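Aldehyde dehydrogenase (Bartonella henselae, PDB 3I44) probably oxidises aldehydes to the corresponding carboxylic acids using a nicotinamide cofactor, as members of the aldehyde dehydrogenase family do. Local coordinates at residues 26-31 with 62-67; 35-40 with 56-61; 67-72 with 236-241; 180-185 with 205-210. The protein carries 1 engineered substitution. All coordinates share one frame; numbering follows the deposited sequence.

Contact 1: residues 26-31 with 62-67; sequences RKFYIN and TRDADK
Phe28 and Ile30 of strand 28-30 face Asp64 and Lys67 of helix 62-67, with the two axes 9.9 Å apart at their closest and running roughly the same way, at 33° to each other. Two residues apart on an extended strand, Phe28 and Ile30 point to the same side. Three apart on a helix, Asp64 and Lys67 both turn to meet them. The phenyl ring offers its edge: Phe28 CE2 lies 3.5 Å from Asp64 OD2, with Asp64 CG close to the ring plane and the carboxylate turned 73° against it. An aromatic edge, weakly positive at its hydrogens, is a reasonable neighbour for an anion. The carboxylate is also held by backbone N-H groups, OD1 by that of Ser38 and OD2 by that of Ser61. Ile30 works on backbone and aliphatic surface instead. With CG1 beside its own backbone N (chi1 -57°) and the chain then extended, CD1 reaches to 4.0 Å from Asp64 O and 4.2 Å from Lys67 CB. The other branch, Ile30 CG2, rests 4.0 Å from Lys67 O. Lysine suits this exposed edge: its aliphatic part lies by Ile30 while NZ forms a salt bridge with Asp35. The Asp64 bond to Ser61 N is one half of the reciprocal pair that defines a capping box, here at the start of a helix packed against a small mixed beta sheet.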
loop_
_atom_site.group_PDB
_atom_site.type_symbol
_atom_site.label_atom_id
_atom_site.label_comp_id
_atom_site.label_asym_id
_atom_site.label_seq_id
_atom_site.Cartn_x
_atom_site.Cartn_y
_atom_site.Cartn_z
ATOM N N ARG A 26 23.846 -25.628 7.034
ATOM C CA ARG A 26 22.544 -26.235 6.837
ATOM C C ARG A 26 21.511 -25.759 7.844
ATOM O O ARG A 26 20.338 -26.081 7.692
ATOM C CB ARG A 26 22.641 -27.774 6.948
ATOM C CG ARG A 26 23.327 -28.486 5.771
ATOM C CD ARG A 26 23.159 -30.004 5.942
ATOM N NE ARG A 26 23.610 -30.763 4.781
ATOM C CZ ARG A 26 24.886 -31.035 4.515
ATOM N NH1 ARG A 26 25.868 -30.612 5.306
ATOM N NH2 ARG A 26 25.181 -31.746 3.438
ATOM N N LYS A 27 21.938 -25.046 8.881
ATOM C CA LYS A 27 21.069 -24.751 10.004
ATOM C C LYS A 27 20.285 -23.458 9.737
ATOM O O LYS A 27 20.676 -22.656 8.863
ATOM C CB LYS A 27 21.869 -24.644 11.302
ATOM C CG LYS A 27 22.441 -26.002 11.858
ATOM C CD LYS A 27 23.160 -25.754 13.192
ATOM C CE LYS A 27 24.112 -26.885 13.600
ATOM N NZ LYS A 27 23.368 -28.136 13.761
ATOM N N PHE A 28 19.165 -23.311 10.469
ATOM C CA PHE A 28 18.324 -22.105 10.496
ATOM C C PHE A 28 18.457 -21.430 11.871
ATOM O O PHE A 28 18.827 -22.083 12.829
ATOM C CB PHE A 28 16.861 -22.459 10.232
ATOM C CG PHE A 28 16.613 -23.156 8.911
ATOM C CD1 PHE A 28 17.398 -22.908 7.806
ATOM C CD2 PHE A 28 15.554 -24.047 8.782
ATOM C CE1 PHE A 28 17.161 -23.547 6.601
ATOM C CE2 PHE A 28 15.291 -24.676 7.567
ATOM C CZ PHE A 28 16.105 -24.435 6.473
ATOM N N TYR A 29 18.209 -20.124 11.948
ATOM C CA TYR A 29 18.286 -19.395 13.217
ATOM C C TYR A 29 16.853 -19.082 13.667
ATOM O O TYR A 29 16.156 -18.204 13.101
ATOM C CB TYR A 29 19.148 -18.135 13.110
ATOM C CG TYR A 29 19.365 -17.423 14.436
ATOM C CD1 TYR A 29 20.276 -17.900 15.374
ATOM C CD2 TYR A 29 18.669 -16.267 14.739
ATOM C CE1 TYR A 29 20.487 -17.244 16.600
ATOM C CE2 TYR A 29 18.870 -15.598 15.933
ATOM C CZ TYR A 29 19.767 -16.097 16.872
ATOM O OH TYR A 29 19.938 -15.427 18.062
ATOM N N ILE A 30 16.384 -19.875 14.632
ATOM C CA ILE A 30 15.012 -19.793 15.086
ATOM C C ILE A 30 15.001 -19.731 16.619
ATOM O O ILE A 30 15.596 -20.575 17.277
ATOM C CB ILE A 30 14.153 -20.970 14.604
ATOM C CG1 ILE A 30 14.174 -21.064 13.065
ATOM C CG2 ILE A 30 12.713 -20.779 15.112
ATOM C CD1 ILE A 30 13.427 -22.300 12.429
ATOM N N ASN A 31 14.344 -18.703 17.153
ATOM C CA ASN A 31 14.186 -18.526 18.577
ATOM C C ASN A 31 15.515 -18.525 19.333
ATOM O O ASN A 31 15.661 -19.172 20.357
ATOM C CB ASN A 31 13.226 -19.594 19.130
ATOM C CG ASN A 31 12.454 -19.118 20.356
ATOM O OD1 ASN A 31 12.289 -17.915 20.611
ATOM N ND2 ASN A 31 11.960 -20.066 21.109
ATOM N N THR A 62 7.524 -25.795 4.720
ATOM C CA THR A 62 6.486 -25.046 5.405
ATOM C C THR A 62 6.494 -25.238 6.915
ATOM O O THR A 62 6.174 -24.281 7.643
ATOM C CB THR A 62 5.062 -25.340 4.851
ATOM O OG1 THR A 62 4.741 -26.697 5.089
ATOM C CG2 THR A 62 4.957 -25.059 3.365
ATOM N N ARG A 63 6.885 -26.427 7.397
ATOM C CA ARG A 63 7.063 -26.675 8.845
ATOM C C ARG A 63 8.131 -25.795 9.475
ATOM O O ARG A 63 7.949 -25.314 10.583
ATOM C CB ARG A 63 7.382 -28.164 9.155
ATOM N N ASP A 64 9.259 -25.602 8.795
ATOM C CA ASP A 64 10.324 -24.719 9.317
ATOM C C ASP A 64 9.793 -23.282 9.369
ATOM O O ASP A 64 10.071 -22.545 10.300
ATOM C CB ASP A 64 11.589 -24.764 8.452
ATOM C CG ASP A 64 12.154 -26.156 8.313
ATOM O OD1 ASP A 64 12.367 -26.818 9.354
ATOM O OD2 ASP A 64 12.409 -26.576 7.167
ATOM N N ALA A 65 9.019 -22.895 8.366
ATOM C CA ALA A 65 8.402 -21.573 8.368
ATOM C C ALA A 65 7.451 -21.416 9.558
ATOM O O ALA A 65 7.474 -20.385 10.229
ATOM C CB ALA A 65 7.672 -21.315 7.076
ATOM N N ASP A 66 6.629 -22.438 9.839
ATOM C CA ASP A 66 5.669 -22.340 10.942
ATOM C C ASP A 66 6.418 -22.169 12.244
ATOM O O ASP A 66 6.020 -21.361 13.059
ATOM C CB ASP A 66 4.729 -23.555 11.019
ATOM C CG ASP A 66 3.748 -23.631 9.857
ATOM O OD1 ASP A 66 3.400 -22.606 9.241
ATOM O OD2 ASP A 66 3.326 -24.758 9.542
ATOM N N LYS A 67 7.508 -22.908 12.421
ATOM C CA LYS A 67 8.350 -22.808 13.617
ATOM C C LYS A 67 8.869 -21.373 13.805
ATOM O O LYS A 67 8.732 -20.788 14.870
ATOM C CB LYS A 67 9.584 -23.723 13.506
ATOM C CG LYS A 67 9.522 -25.127 14.127
ATOM C CD LYS A 67 10.953 -25.799 14.165
ATOM C CE LYS A 67 11.909 -25.159 15.221
ATOM N NZ LYS A 67 13.324 -25.751 15.201
#

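Contact 2: residues 35-40 with 56-61; sequences DDPSTP and VISLGS
Pro37 and Ser58 meet because Ser58 turns OG to the side of its own backbone N, away from its carbonyl carbon (chi1 -62°), which places the oxygen beside the proline ring. Ser58 OG approaches the CG corner, 3.4 Å from Pro37 CG, and stands 3.8 Å from Pro37 CD. The hydroxyl is also hydrogen-bonded to Arg26 O, so a small polar residue suits this buried place: it satisfies a strand carbonyl and still presents little bulk to the proline. Pro37 in turn lies against Phe28 and Asp64, its rigid ring packing from the loop onto both strand and helix. Further along, the approach is looser. Ser61 holds OG (chi1 60°) where it faces Ser38, though no nearer than 4.4 Å to Ser38 CB, and water does the joining. Water 2 accepts a bond from Thr39 N at 2.8 Å and is hydrogen-bonded to Ser61 OG at 3.1 Å. Water 1 sits 2.7 Å from Thr39 O and equally far from Leu59 O, where it probably serves both carbonyls, although it has more acceptors nearby than protons to give. Ser61 is the N-cap of helix 62-79, a position where serine is favoured. Loop 36-41, which joins the two outer strands of a four-stranded mixed sheet, lies over that N-cap and the end of strand 52-58, bridged by water.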
loop_
_atom_site.group_PDB
_atom_site.type_symbol
_atom_site.label_atom_id
_atom_site.label_comp_id
_atom_site.label_asym_id
_atom_site.label_seq_id
_atom_site.Cartn_x
_atom_site.Cartn_y
_atom_site.Cartn_z
ATOM N N ASP A 35 19.407 -24.257 14.527
ATOM C CA ASP A 35 18.850 -25.613 14.587
ATOM C C ASP A 35 18.723 -26.218 13.185
ATOM O O ASP A 35 18.664 -25.482 12.179
ATOM C CB ASP A 35 17.477 -25.590 15.285
ATOM C CG ASP A 35 17.013 -26.987 15.750
ATOM O OD1 ASP A 35 17.855 -27.935 15.913
ATOM O OD2 ASP A 35 15.783 -27.121 15.956
ATOM N N ASP A 36 18.685 -27.561 13.136
ATOM C CA ASP A 36 18.517 -28.321 11.889
ATOM C C ASP A 36 17.157 -28.055 11.276
ATOM O O ASP A 36 16.218 -27.803 11.988
ATOM C CB ASP A 36 18.620 -29.841 12.175
ATOM C CG ASP A 36 19.977 -30.255 12.778
ATOM O OD1 ASP A 36 21.007 -29.578 12.554
ATOM O OD2 ASP A 36 20.008 -31.286 13.479
ATOM N N PRO A 37 17.034 -28.130 9.946
ATOM C CA PRO A 37 15.692 -28.107 9.345
ATOM C C PRO A 37 14.867 -29.364 9.705
ATOM O O PRO A 37 15.448 -30.353 10.125
ATOM C CB PRO A 37 15.993 -28.133 7.853
ATOM C CG PRO A 37 17.274 -28.909 7.765
ATOM C CD PRO A 37 18.068 -28.563 8.989
ATOM N N SER A 38 13.545 -29.344 9.506
ATOM C CA SER A 38 12.723 -30.525 9.798
ATOM C C SER A 38 13.190 -31.722 8.989
ATOM O O SER A 38 13.287 -32.801 9.528
ATOM C CB SER A 38 11.248 -30.293 9.499
ATOM O OG SER A 38 10.766 -29.204 10.235
ATOM N N THR A 39 13.459 -31.503 7.696
ATOM C CA THR A 39 13.972 -32.541 6.796
ATOM C C THR A 39 15.122 -32.006 5.944
ATOM O O THR A 39 15.026 -30.893 5.437
ATOM C CB THR A 39 12.880 -32.991 5.821
ATOM O OG1 THR A 39 11.618 -32.957 6.493
ATOM C CG2 THR A 39 13.168 -34.391 5.301
ATOM N N PRO A 40 16.206 -32.794 5.766
ATOM C CA PRO A 40 17.264 -32.301 4.897
ATOM C C PRO A 40 16.747 -31.985 3.485
ATOM O O PRO A 40 15.896 -32.713 2.952
ATOM C CB PRO A 40 18.277 -33.451 4.896
ATOM C CG PRO A 40 18.063 -34.131 6.201
ATOM C CD PRO A 40 16.589 -34.060 6.424
ATOM N N VAL A 56 27.169 -25.535 1.719
ATOM C CA VAL A 56 25.901 -26.223 1.594
ATOM C C VAL A 56 24.913 -25.636 2.592
ATOM O O VAL A 56 25.248 -25.429 3.760
ATOM C CB VAL A 56 26.050 -27.771 1.793
ATOM C CG1 VAL A 56 26.707 -28.111 3.131
ATOM C CG2 VAL A 56 24.660 -28.470 1.623
ATOM N N ILE A 57 23.700 -25.356 2.116
ATOM C CA ILE A 57 22.600 -24.879 2.962
ATOM C C ILE A 57 21.401 -25.809 2.851
ATOM O O ILE A 57 21.375 -26.697 1.997
ATOM C CB ILE A 57 22.158 -23.422 2.577
ATOM C CG1 ILE A 57 21.719 -23.339 1.111
ATOM C CG2 ILE A 57 23.276 -22.462 2.888
ATOM C CD1 ILE A 57 20.770 -22.171 0.814
ATOM N N SER A 58 20.401 -25.585 3.700
ATOM C CA SER A 58 19.142 -26.319 3.648
ATOM C C SER A 58 18.058 -25.429 3.075
ATOM O O SER A 58 17.973 -24.259 3.452
ATOM C CB SER A 58 18.715 -26.766 5.043
ATOM O OG SER A 58 19.655 -27.640 5.615
ATOM N N LEU A 59 17.246 -25.972 2.164
ATOM C CA LEU A 59 16.008 -25.341 1.710
ATOM C C LEU A 59 14.902 -25.767 2.650
ATOM O O LEU A 59 14.561 -26.955 2.733
ATOM C CB LEU A 59 15.669 -25.748 0.257
ATOM C CG LEU A 59 16.629 -25.171 -0.787
ATOM C CD1 LEU A 59 16.298 -25.628 -2.240
ATOM C CD2 LEU A 59 16.680 -23.622 -0.700
ATOM N N GLY A 60 14.347 -24.801 3.373
ATOM C CA GLY A 60 13.326 -25.086 4.378
ATOM C C GLY A 60 11.991 -25.483 3.788
ATOM O O GLY A 60 11.728 -25.282 2.601
ATOM N N SER A 61 11.149 -26.058 4.634
ATOM C CA SER A 61 9.789 -26.478 4.256
ATOM C C SER A 61 8.812 -25.569 4.951
ATOM O O SER A 61 9.218 -24.719 5.735
ATOM C CB SER A 61 9.526 -27.918 4.748
ATOM O OG SER A 61 9.654 -27.978 6.170
HETATM O O HOH W 1 13.669 -29.189 3.900
HETATM O O HOH W 2 12.527 -29.098 6.507
#

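Contact 3: residues 67-72 with 236-241; sequences KAINAA and SAHPDL
Ile69 projects from helix 67-72 toward the turn 238-241, and its branches divide the work from CB outward. The short branch, CG2, touches Asp240 CB at 3.7 Å and lies 4.0 Å from His238 CE1. The longer one starts at CG1, which meets Leu241 CD2 at 4.1 Å. Nearly extended about chi2 (167°), that branch carries CD1 over the middle of the imidazole: a CH-pi contact with Ile69 CD1 3.4 Å from the centroid of the His238 ring, 13° off the ring normal. Pro239 CD lies over the opposite face, nearer the rim, so aliphatic carbon touches both faces. The ring's rotation is fixed by its nitrogens. Asp240 N donates to His238 ND1 at 3.1 Å, almost straight at 163° and near the ring plane, and NE2 is hydrogen-bonded to Asp66 of the same helix as Ile69; this is consistent with the proton residing on NE2. A branched aliphatic residue suits this spot because it can meet the imidazole, Asp240 and Leu241 at once. The contact lies where helix 62-79 passes the chain leaving helix 228-237, with Tyr234 of that helix set nearly perpendicular to His238, while Val164 of strand 156-168 touches both Ala72 and Leu241.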
loop_
_atom_site.group_PDB
_atom_site.type_symbol
_atom_site.label_atom_id
_atom_site.label_comp_id
_atom_site.label_asym_id
_atom_site.label_seq_id
_atom_site.Cartn_x
_atom_site.Cartn_y
_atom_site.Cartn_z
ATOM N N LYS A 67 7.508 -22.908 12.421
ATOM C CA LYS A 67 8.350 -22.808 13.617
ATOM C C LYS A 67 8.869 -21.373 13.805
ATOM O O LYS A 67 8.732 -20.788 14.870
ATOM C CB LYS A 67 9.584 -23.723 13.506
ATOM C CG LYS A 67 9.522 -25.127 14.127
ATOM C CD LYS A 67 10.953 -25.799 14.165
ATOM C CE LYS A 67 11.909 -25.159 15.221
ATOM N NZ LYS A 67 13.324 -25.751 15.201
ATOM N N ALA A 68 9.532 -20.856 12.777
ATOM C CA ALA A 68 10.039 -19.474 12.770
ATOM C C ALA A 68 8.925 -18.461 13.102
ATOM O O ALA A 68 9.076 -17.628 13.996
ATOM C CB ALA A 68 10.714 -19.156 11.424
ATOM N N ILE A 69 7.782 -18.576 12.437
ATOM C CA ILE A 69 6.698 -17.642 12.661
ATOM C C ILE A 69 6.156 -17.778 14.099
ATOM O O ILE A 69 5.849 -16.775 14.726
ATOM C CB ILE A 69 5.559 -17.826 11.627
ATOM C CG1 ILE A 69 6.043 -17.462 10.216
ATOM C CG2 ILE A 69 4.310 -17.010 12.019
ATOM C CD1 ILE A 69 5.065 -17.924 9.106
ATOM N N ASN A 70 6.034 -19.005 14.610
ATOM C CA ASN A 70 5.556 -19.212 15.978
ATOM C C ASN A 70 6.488 -18.543 16.985
ATOM O O ASN A 70 6.033 -17.927 17.948
ATOM C CB ASN A 70 5.445 -20.702 16.323
ATOM C CG ASN A 70 4.768 -20.937 17.668
ATOM O OD1 ASN A 70 3.560 -20.787 17.798
ATOM N ND2 ASN A 70 5.549 -21.306 18.669
ATOM N N ALA A 71 7.791 -18.691 16.765
ATOM C CA ALA A 71 8.807 -18.063 17.616
ATOM C C ALA A 71 8.657 -16.535 17.592
ATOM O O ALA A 71 8.762 -15.888 18.625
ATOM C CB ALA A 71 10.167 -18.455 17.157
ATOM N N ALA A 72 8.363 -15.984 16.419
ATOM C CA ALA A 72 8.211 -14.533 16.261
ATOM C C ALA A 72 6.938 -14.003 16.910
ATOM O O ALA A 72 6.977 -12.962 17.561
ATOM C CB ALA A 72 8.270 -14.138 14.772
ATOM N N SER A 236 4.240 -15.275 2.217
ATOM C CA SER A 236 3.359 -14.227 1.712
ATOM C C SER A 236 1.882 -14.553 1.905
ATOM O O SER A 236 1.050 -13.657 1.953
ATOM C CB SER A 236 3.656 -13.933 0.252
ATOM O OG SER A 236 3.495 -15.114 -0.486
ATOM N N ALA A 237 1.549 -15.830 2.058
ATOM C CA ALA A 237 0.166 -16.242 2.280
ATOM C C ALA A 237 -0.149 -16.595 3.738
ATOM O O ALA A 237 -1.285 -16.895 4.058
ATOM C CB ALA A 237 -0.214 -17.428 1.314
ATOM N N HIS A 238 0.836 -16.531 4.633
ATOM C CA HIS A 238 0.638 -17.041 5.982
ATOM C C HIS A 238 -0.269 -16.100 6.809
ATOM O O HIS A 238 -0.081 -14.886 6.819
ATOM C CB HIS A 238 1.976 -17.253 6.682
ATOM C CG HIS A 238 1.904 -18.184 7.842
ATOM N ND1 HIS A 238 1.372 -17.817 9.057
ATOM C CD2 HIS A 238 2.280 -19.478 7.969
ATOM C CE1 HIS A 238 1.428 -18.842 9.886
ATOM N NE2 HIS A 238 1.981 -19.861 9.253
ATOM N N PRO A 239 -1.255 -16.667 7.506
ATOM C CA PRO A 239 -2.211 -15.805 8.215
ATOM C C PRO A 239 -1.640 -15.075 9.450
ATOM O O PRO A 239 -2.214 -14.075 9.856
ATOM C CB PRO A 239 -3.349 -16.774 8.602
ATOM C CG PRO A 239 -2.702 -18.138 8.671
ATOM C CD PRO A 239 -1.590 -18.108 7.617
ATOM N N ASP A 240 -0.529 -15.542 10.015
ATOM C CA ASP A 240 0.066 -14.895 11.196
ATOM C C ASP A 240 1.105 -13.801 10.871
ATOM O O ASP A 240 1.728 -13.262 11.786
ATOM C CB ASP A 240 0.730 -15.914 12.106
ATOM C CG ASP A 240 -0.266 -16.846 12.787
ATOM O OD1 ASP A 240 -1.427 -16.483 12.974
ATOM O OD2 ASP A 240 0.130 -17.964 13.121
ATOM N N LEU A 241 1.310 -13.494 9.589
ATOM C CA LEU A 241 2.141 -12.337 9.230
ATOM C C LEU A 241 1.251 -11.195 8.804
ATOM O O LEU A 241 0.278 -11.384 8.070
ATOM C CB LEU A 241 3.150 -12.670 8.134
ATOM C CG LEU A 241 4.153 -13.790 8.434
ATOM C CD1 LEU A 241 5.106 -13.977 7.179
ATOM C CD2 LEU A 241 4.916 -13.536 9.722
#

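Contact 4: residues 180-185 with 205-210; sequences LKVIPA and MLFAEI
Phe207 of helix 202-213 and Val182 of helix 174-188 join consecutive helices of an alpha/beta domain, in which parallel strands 156-168, 191-195 and 221-223 are connected by beta-alpha-beta crossovers; in this family that is the Rossmann-like part, which probably holds the cofactor. The backbones stay well apart, with 10.1 Å between Val182 CA and Phe207 CA, so the large ring has to span the gap. Phe207 does this with CG anti to its backbone N (chi1 -174°), which carries the ring across to helix 174-188, edge first. The corner CE2 meets the fork of the valine: Val182 CG1 is 3.9 Å from Phe207 CE2, near the ring plane, Val182 CB is at 4.1 Å from that same CE2, and Val182 CG2 at 4.2 Å. Valine and phenylalanine run antiparallel to one another, side by side rather than end to end. On the neighbouring position of the ring edge, Ile183 CD1 comes more loosely within 4.5 Å of Phe207 CZ, also close to the plane. Met175, Val178 and Thr179, a little earlier on helix 174-188, also touch the phenylalanine, while Phe135 of helix 117-141 packs on Ile183. All three residues of the contact are buried, and no hydrogen bond or charge crosses between the segments. Hold therefore comes from dispersion and the hydrophobic effect, which depend on shape and burial rather than on precise direction.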
loop_
_atom_site.group_PDB
_atom_site.type_symbol
_atom_site.label_atom_id
_atom_site.label_comp_id
_atom_site.label_asym_id
_atom_site.label_seq_id
_atom_site.Cartn_x
_atom_site.Cartn_y
_atom_site.Cartn_z
ATOM N N LEU A 180 18.146 -2.594 5.147
ATOM C CA LEU A 180 16.958 -1.787 4.838
ATOM C C LEU A 180 15.654 -2.383 5.380
ATOM O O LEU A 180 14.705 -1.641 5.571
ATOM C CB LEU A 180 16.823 -1.537 3.342
ATOM C CG LEU A 180 17.734 -0.432 2.780
ATOM C CD1 LEU A 180 17.594 -0.408 1.236
ATOM C CD2 LEU A 180 17.530 0.991 3.419
ATOM N N LYS A 181 15.601 -3.688 5.633
ATOM C CA LYS A 181 14.389 -4.291 6.127
ATOM C C LYS A 181 14.440 -4.604 7.610
ATOM O O LYS A 181 13.504 -4.304 8.302
ATOM C CB LYS A 181 14.070 -5.561 5.339
ATOM C CG LYS A 181 13.798 -5.268 3.858
ATOM C CD LYS A 181 13.330 -6.544 3.149
ATOM C CE LYS A 181 13.371 -6.367 1.654
ATOM N NZ LYS A 181 12.342 -5.374 1.150
ATOM N N VAL A 182 15.523 -5.204 8.091
ATOM C CA VAL A 182 15.540 -5.717 9.461
ATOM C C VAL A 182 15.635 -4.579 10.491
ATOM O O VAL A 182 15.014 -4.640 11.538
ATOM C CB VAL A 182 16.715 -6.684 9.684
ATOM C CG1 VAL A 182 16.864 -7.002 11.155
ATOM C CG2 VAL A 182 16.521 -7.968 8.842
ATOM N N ILE A 183 16.451 -3.567 10.208
ATOM C CA ILE A 183 16.651 -2.458 11.141
ATOM C C ILE A 183 15.374 -1.658 11.390
ATOM O O ILE A 183 15.051 -1.430 12.527
ATOM C CB ILE A 183 17.841 -1.545 10.723
ATOM C CG1 ILE A 183 19.129 -2.368 10.647
ATOM C CG2 ILE A 183 17.974 -0.345 11.667
ATOM C CD1 ILE A 183 19.597 -3.065 11.979
ATOM N N PRO A 184 14.639 -1.215 10.344
ATOM C CA PRO A 184 13.428 -0.440 10.693
ATOM C C PRO A 184 12.340 -1.312 11.364
ATOM O O PRO A 184 11.565 -0.807 12.189
ATOM C CB PRO A 184 12.969 0.151 9.346
ATOM C CG PRO A 184 13.602 -0.706 8.307
ATOM C CD PRO A 184 14.918 -1.163 8.901
ATOM N N ALA A 185 12.339 -2.624 11.075
ATOM C CA ALA A 185 11.375 -3.541 11.691
ATOM C C ALA A 185 11.675 -3.682 13.191
ATOM O O ALA A 185 10.770 -3.637 14.017
ATOM C CB ALA A 185 11.377 -4.930 10.965
ATOM N N MET A 205 23.202 -15.096 6.799
ATOM C CA MET A 205 23.474 -15.995 7.938
ATOM C C MET A 205 24.507 -15.374 8.873
ATOM O O MET A 205 24.388 -15.471 10.082
ATOM C CB MET A 205 23.922 -17.374 7.427
ATOM C CG MET A 205 22.778 -18.032 6.673
ATOM S SD MET A 205 23.160 -19.639 6.001
ATOM C CE MET A 205 23.177 -20.645 7.502
ATOM N N LEU A 206 25.524 -14.731 8.319
ATOM C CA LEU A 206 26.489 -13.979 9.157
ATOM C C LEU A 206 25.781 -12.795 9.870
ATOM O O LEU A 206 26.042 -12.526 11.039
ATOM C CB LEU A 206 27.689 -13.501 8.321
ATOM C CG LEU A 206 28.746 -12.590 8.976
ATOM C CD1 LEU A 206 29.315 -13.208 10.303
ATOM C CD2 LEU A 206 29.894 -12.251 7.933
ATOM N N PHE A 207 24.873 -12.118 9.180
ATOM C CA PHE A 207 24.086 -11.053 9.797
ATOM C C PHE A 207 23.294 -11.616 10.971
ATOM O O PHE A 207 23.215 -10.992 12.042
ATOM C CB PHE A 207 23.162 -10.385 8.784
ATOM C CG PHE A 207 22.443 -9.189 9.318
ATOM C CD1 PHE A 207 23.088 -7.963 9.411
ATOM C CD2 PHE A 207 21.135 -9.279 9.736
ATOM C CE1 PHE A 207 22.435 -6.833 9.911
ATOM C CE2 PHE A 207 20.463 -8.156 10.226
ATOM C CZ PHE A 207 21.117 -6.936 10.305
ATOM N N ALA A 208 22.763 -12.826 10.786
ATOM C CA ALA A 208 22.108 -13.543 11.880
ATOM C C ALA A 208 23.042 -13.706 13.066
ATOM O O ALA A 208 22.628 -13.484 14.192
ATOM C CB ALA A 208 21.575 -14.909 11.424
ATOM N N GLU A 209 24.278 -14.135 12.815
ATOM C CA GLU A 209 25.267 -14.252 13.893
ATOM C C GLU A 209 25.562 -12.916 14.560
ATOM O O GLU A 209 25.842 -12.874 15.746
ATOM C CB GLU A 209 26.592 -14.814 13.382
ATOM C CG GLU A 209 26.542 -16.250 12.910
ATOM C CD GLU A 209 27.916 -16.717 12.397
ATOM O OE1 GLU A 209 28.936 -16.388 13.007
ATOM O OE2 GLU A 209 27.995 -17.358 11.357
ATOM N N ILE A 210 25.599 -11.838 13.775
ATOM C CA ILE A 210 25.763 -10.496 14.340
ATOM C C ILE A 210 24.654 -10.204 15.355
ATOM O O ILE A 210 24.947 -9.786 16.482
ATOM C CB ILE A 210 25.889 -9.454 13.249
ATOM C CG1 ILE A 210 27.238 -9.662 12.545
ATOM C CG2 ILE A 210 25.845 -7.990 13.807
ATOM C CD1 ILE A 210 27.369 -9.001 11.154
#

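Contacts 1 and 2 have centres about 8 Å apart and share the small four-stranded sheet, in which strands 23-30 and 52-58 are neighbours. Contact 3 lies about 11 Å from contact 1, further along the same helix 62-79, and Lys67 belongs to both. In sequence, both segments of contact 2 fall between those of contact 1; contact 3 opens afterwards, and its long interval contains contact 4. The centre of contact 4 is 16 to 20 Å from the other three, yet Met205 touches both Lys27 and Ile57. Helix 62-79 thus ties the N-terminal sheet to the turn after helix 228-237, while contact 4 packs helices deeper within the same alpha/beta body.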